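Local atomic coordinates of telomeric DNA-binding factor trf1 (Schizosaccharomyces pombe, PDB entry 6K5S), a protein that probably binds telomeric DNA, as a member of the telomere repeat-binding factor (TRF) family. Residues E63-S68 and N106-E111; F90-A93 and A97-I100. All coordinates share one frame; numbering follows the deposited sequence.

From the N-terminal side, helix 41-60 gives way to a loop whose residues 63-68 form the first half of contact 1. The chain then runs through helix 76-94 and turns back at its C-terminal end, where contact 2 closes a short loop between residues 90-93 and 97-100. Helix 102-113 follows, and its residues 106-111 complete contact 1, so the small loop of contact 2 lies wholly within the larger loop of contact 1. The two also touch directly, with S64 against I100, F65 against F90 and F109 against F90. Together they tie the 63-68 loop to helices 76-94 and 102-113 in this all-helical fold.

Contact 1. Residues E63-S68 and N106-E111; sequences ESFIYS and NENFLE
N108 meets the 63-68 loop with its amide, which touches the hydroxyl of Y67 through OD1 and the F65 ring through CG. Y67 OH donates a hydrogen bond to N108 OD1; at 2.4 Å the separation is unusually short, and its value is doubtful. The oxygen sits at the edge of the tyrosine ring, in its plane, and ring and amide planes are 28° apart. The other branch, N108 ND2, bonds to H104 O and to a water 2.8 Å away. That water donates to E107 OE1 and, weakly, to Y67 OH. Thus a loop after helix 41-60 is joined to helix 102-113 within the all-helical TRF-family domain. The F65 side chain runs roughly antiparallel alongside that of the asparagine, bringing CD2 to 3.5 Å from N108 CG and CE2 to 3.6 Å from N108 CB, its ring tilted 42° from the amide. Its CG stands beside the backbone N (chi1 -67°), which carries the ring between two helices, where I89 and F90 of helix 76-94 and L105 and V112 of helix 102-113 pack on it. Replacing F65 by an alanine would probably open a gap among these apolar residues and take away the ring that backs the N108 amide.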
loop_
_atom_site.group_PDB
_atom_site.type_symbol
_atom_site.label_atom_id
_atom_site.label_comp_id
_atom_site.label_asym_id
_atom_site.label_seq_id
_atom_site.Cartn_x
_atom_site.Cartn_y
_atom_site.Cartn_z
ATOM N N GLU A 63 -11.142 14.239 -3.156
ATOM C CA GLU A 63 -11.196 14.968 -4.414
ATOM C C GLU A 63 -10.235 14.333 -5.427
ATOM O O GLU A 63 -9.832 13.165 -5.276
ATOM C CB GLU A 63 -10.889 16.450 -4.164
ATOM C CG GLU A 63 -11.552 17.052 -2.923
ATOM C CD GLU A 63 -13.071 17.077 -2.993
ATOM O OE1 GLU A 63 -13.707 17.643 -2.065
ATOM O OE2 GLU A 63 -13.647 16.535 -3.966
ATOM N N SER A 64 -9.894 15.090 -6.474
ATOM C CA SER A 64 -9.008 14.550 -7.494
ATOM C C SER A 64 -7.575 14.458 -6.983
ATOM O O SER A 64 -6.922 13.427 -7.165
ATOM C CB SER A 64 -9.077 15.406 -8.753
ATOM O OG SER A 64 -10.322 15.257 -9.402
ATOM N N PHE A 65 -7.081 15.509 -6.329
ATOM C CA PHE A 65 -5.695 15.592 -5.895
ATOM C C PHE A 65 -5.610 15.760 -4.380
ATOM O O PHE A 65 -6.618 15.957 -3.682
ATOM C CB PHE A 65 -4.963 16.749 -6.601
ATOM C CG PHE A 65 -4.801 16.538 -8.062
ATOM C CD1 PHE A 65 -3.725 15.806 -8.548
ATOM C CD2 PHE A 65 -5.741 17.042 -8.958
ATOM C CE1 PHE A 65 -3.583 15.586 -9.914
ATOM C CE2 PHE A 65 -5.604 16.827 -10.332
ATOM C CZ PHE A 65 -4.522 16.112 -10.806
ATOM N N ILE A 66 -4.381 15.667 -3.880
ATOM C CA ILE A 66 -4.093 15.726 -2.448
ATOM C C ILE A 66 -3.570 17.106 -2.104
ATOM O O ILE A 66 -2.575 17.569 -2.688
ATOM C CB ILE A 66 -3.068 14.663 -2.044
ATOM C CG1 ILE A 66 -3.542 13.292 -2.489
ATOM C CG2 ILE A 66 -2.814 14.695 -0.506
ATOM C CD1 ILE A 66 -2.546 12.227 -2.184
ATOM N N TYR A 67 -4.208 17.743 -1.126
ATOM C CA TYR A 67 -3.863 19.101 -0.726
ATOM C C TYR A 67 -3.262 19.005 0.672
ATOM O O TYR A 67 -3.990 18.845 1.654
ATOM C CB TYR A 67 -5.095 19.988 -0.798
ATOM C CG TYR A 67 -5.762 19.950 -2.161
ATOM C CD1 TYR A 67 -5.136 20.490 -3.272
ATOM C CD2 TYR A 67 -7.012 19.364 -2.334
ATOM C CE1 TYR A 67 -5.734 20.452 -4.525
ATOM C CE2 TYR A 67 -7.627 19.323 -3.583
ATOM C CZ TYR A 67 -6.986 19.875 -4.675
ATOM O OH TYR A 67 -7.600 19.845 -5.922
ATOM N N SER A 68 -1.929 19.045 0.750
ATOM C CA SER A 68 -1.263 18.663 1.994
ATOM C C SER A 68 -1.670 19.588 3.130
ATOM O O SER A 68 -1.913 19.132 4.251
ATOM C CB SER A 68 0.265 18.633 1.816
ATOM O OG SER A 68 0.800 19.838 1.273
ATOM N N ASN A 106 -6.986 20.795 -15.540
ATOM C CA ASN A 106 -6.666 22.202 -15.782
ATOM C C ASN A 106 -6.655 23.016 -14.492
ATOM O O ASN A 106 -5.732 23.795 -14.258
ATOM C CB ASN A 106 -7.654 22.805 -16.770
ATOM C CG ASN A 106 -7.405 24.271 -16.991
ATOM O OD1 ASN A 106 -6.337 24.660 -17.448
ATOM N ND2 ASN A 106 -8.368 25.097 -16.628
ATOM N N GLU A 107 -7.686 22.859 -13.650
ATOM C CA GLU A 107 -7.798 23.669 -12.436
ATOM C C GLU A 107 -6.635 23.428 -11.480
ATOM O O GLU A 107 -6.215 24.344 -10.769
ATOM C CB GLU A 107 -9.122 23.360 -11.727
ATOM C CG GLU A 107 -9.317 24.058 -10.393
ATOM C CD GLU A 107 -10.771 24.005 -9.931
ATOM O OE1 GLU A 107 -11.144 23.013 -9.263
ATOM O OE2 GLU A 107 -11.539 24.935 -10.264
ATOM N N ASN A 108 -6.119 22.208 -11.442
ATOM C CA ASN A 108 -5.073 21.795 -10.518
ATOM C C ASN A 108 -3.680 21.774 -11.136
ATOM O O ASN A 108 -2.735 21.405 -10.437
ATOM C CB ASN A 108 -5.397 20.404 -9.962
ATOM C CG ASN A 108 -6.608 20.417 -9.022
ATOM O OD1 ASN A 108 -6.472 20.692 -7.828
ATOM N ND2 ASN A 108 -7.785 20.089 -9.558
ATOM N N PHE A 109 -3.534 22.152 -12.417
ATOM C CA PHE A 109 -2.253 21.968 -13.104
ATOM C C PHE A 109 -1.112 22.673 -12.371
ATOM O O PHE A 109 -0.059 22.084 -12.131
ATOM C CB PHE A 109 -2.338 22.464 -14.546
ATOM C CG PHE A 109 -1.042 22.320 -15.306
ATOM C CD1 PHE A 109 -0.739 21.143 -15.968
ATOM C CD2 PHE A 109 -0.118 23.347 -15.322
ATOM C CE1 PHE A 109 0.470 21.007 -16.655
ATOM C CE2 PHE A 109 1.068 23.222 -16.015
ATOM C CZ PHE A 109 1.366 22.052 -16.669
ATOM N N LEU A 110 -1.296 23.946 -12.024
ATOM C CA LEU A 110 -0.207 24.670 -11.377
ATOM C C LEU A 110 0.101 24.121 -9.986
ATOM O O LEU A 110 1.258 24.131 -9.562
ATOM C CB LEU A 110 -0.539 26.161 -11.312
ATOM C CG LEU A 110 -0.567 26.853 -12.685
ATOM C CD1 LEU A 110 -1.022 28.301 -12.555
ATOM C CD2 LEU A 110 0.777 26.759 -13.399
ATOM N N GLU A 111 -0.907 23.642 -9.258
ATOM C CA GLU A 111 -0.639 23.064 -7.948
ATOM C C GLU A 111 0.140 21.756 -8.070
ATOM O O GLU A 111 0.956 21.429 -7.204
ATOM C CB GLU A 111 -1.954 22.850 -7.200
ATOM C CG GLU A 111 -1.780 22.201 -5.846
ATOM C CD GLU A 111 -1.118 23.130 -4.850
ATOM O OE1 GLU A 111 -1.475 24.328 -4.809
ATOM O OE2 GLU A 111 -0.225 22.663 -4.118
HETATM O O HOH W 1 -9.982 20.910 -8.076
#

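Contact 2. Residues F90-A93 and A97-I100; sequences FLAA and ALQI
The backbone carbonyl of A92 receives two amides from the chain that turns back past the helix end. A97 N lies 2.8 Å from A92 O, but its bond is weak because it is strongly bent, with an angle of 123° at the hydrogen. The straighter bond comes from L98 N, which is 3.3 Å from A92 O and also weak. Beside this shared acceptor the methyl of A92 packs on both donors' side chains: its CB is 3.9 Å from A97 CB and 4.0 Å from L98 CG. With CG beside its own backbone N (chi1 -69°), L98 also brings CD1 up to the same methyl. One residue further on, A93 CA makes a CA-H...O contact with L98 O at 3.5 Å, nearly linear at 168°, and A93 CB meets I100 CB at 3.9 Å.

Around these contacts, M50 of helix 41-60 packs on both A97 and L98, while R54 NH2 bonds to A97 O. L24 of helix 10-24 packs on A92, and I100 reaches S64 and L105. F90 points away from the returning chain and meets F113 edge-to-face. The weak bond from A97 N to A92 O, five residues apart, and the apolar contact of the same two residues fit the 6-to-1 part of a Schellman motif and probably mark one at the C-terminal end of helix 76-94, from which the chain leads to helix 102-113.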
loop_
_atom_site.group_PDB
_atom_site.type_symbol
_atom_site.label_atom_id
_atom_site.label_comp_id
_atom_site.label_asym_id
_atom_site.label_seq_id
_atom_site.Cartn_x
_atom_site.Cartn_y
_atom_site.Cartn_z
ATOM N N PHE A 90 -1.770 12.738 -11.710
ATOM C CA PHE A 90 -1.963 13.445 -12.973
ATOM C C PHE A 90 -1.592 12.559 -14.155
ATOM O O PHE A 90 -2.338 12.482 -15.145
ATOM C CB PHE A 90 -1.134 14.725 -12.984
ATOM C CG PHE A 90 -1.544 15.705 -14.043
ATOM C CD1 PHE A 90 -1.119 15.542 -15.357
ATOM C CD2 PHE A 90 -2.337 16.807 -13.724
ATOM C CE1 PHE A 90 -1.485 16.451 -16.338
ATOM C CE2 PHE A 90 -2.712 17.714 -14.711
ATOM C CZ PHE A 90 -2.277 17.535 -16.011
ATOM N N LEU A 91 -0.460 11.857 -14.050
ATOM C CA LEU A 91 -0.005 11.002 -15.139
ATOM C C LEU A 91 -0.933 9.809 -15.324
ATOM O O LEU A 91 -1.214 9.406 -16.462
ATOM C CB LEU A 91 1.437 10.559 -14.872
ATOM C CG LEU A 91 2.184 9.829 -15.986
ATOM C CD1 LEU A 91 2.109 10.625 -17.294
ATOM C CD2 LEU A 91 3.621 9.601 -15.567
ATOM N N ALA A 92 -1.444 9.252 -14.224
ATOM C CA ALA A 92 -2.382 8.137 -14.339
ATOM C C ALA A 92 -3.700 8.602 -14.936
ATOM O O ALA A 92 -4.314 7.886 -15.740
ATOM C CB ALA A 92 -2.618 7.492 -12.979
ATOM N N ALA A 93 -4.158 9.799 -14.547
ATOM C CA ALA A 93 -5.341 10.379 -15.186
ATOM C C ALA A 93 -5.160 10.485 -16.696
ATOM O O ALA A 93 -6.064 10.125 -17.467
ATOM C CB ALA A 93 -5.657 11.762 -14.605
ATOM N N ALA A 97 -5.695 5.497 -16.283
ATOM C CA ALA A 97 -5.740 4.623 -15.114
ATOM C C ALA A 97 -6.595 5.212 -13.996
ATOM O O ALA A 97 -7.108 4.474 -13.152
ATOM C CB ALA A 97 -4.316 4.350 -14.629
ATOM N N LEU A 98 -6.752 6.528 -13.960
ATOM C CA LEU A 98 -7.655 7.187 -13.035
ATOM C C LEU A 98 -8.611 8.038 -13.848
ATOM O O LEU A 98 -8.253 8.518 -14.927
ATOM C CB LEU A 98 -6.907 8.073 -12.032
ATOM C CG LEU A 98 -6.027 7.411 -10.968
ATOM C CD1 LEU A 98 -5.284 8.481 -10.142
ATOM C CD2 LEU A 98 -6.888 6.512 -10.076
ATOM N N GLN A 99 -9.815 8.219 -13.304
ATOM C CA GLN A 99 -10.915 8.932 -13.950
ATOM C C GLN A 99 -10.980 10.343 -13.374
ATOM O O GLN A 99 -11.720 10.621 -12.427
ATOM C CB GLN A 99 -12.234 8.187 -13.751
ATOM C CG GLN A 99 -12.352 6.936 -14.617
ATOM C CD GLN A 99 -12.090 7.227 -16.084
ATOM O OE1 GLN A 99 -11.041 6.863 -16.625
ATOM N NE2 GLN A 99 -13.042 7.895 -16.737
ATOM N N ILE A 100 -10.208 11.246 -13.967
ATOM C CA ILE A 100 -10.169 12.639 -13.549
ATOM C C ILE A 100 -10.369 13.495 -14.793
ATOM O O ILE A 100 -9.590 13.412 -15.746
ATOM C CB ILE A 100 -8.856 12.977 -12.816
ATOM C CG1 ILE A 100 -8.725 12.046 -11.605
ATOM C CG2 ILE A 100 -8.830 14.439 -12.390
ATOM C CD1 ILE A 100 -7.468 12.219 -10.774
#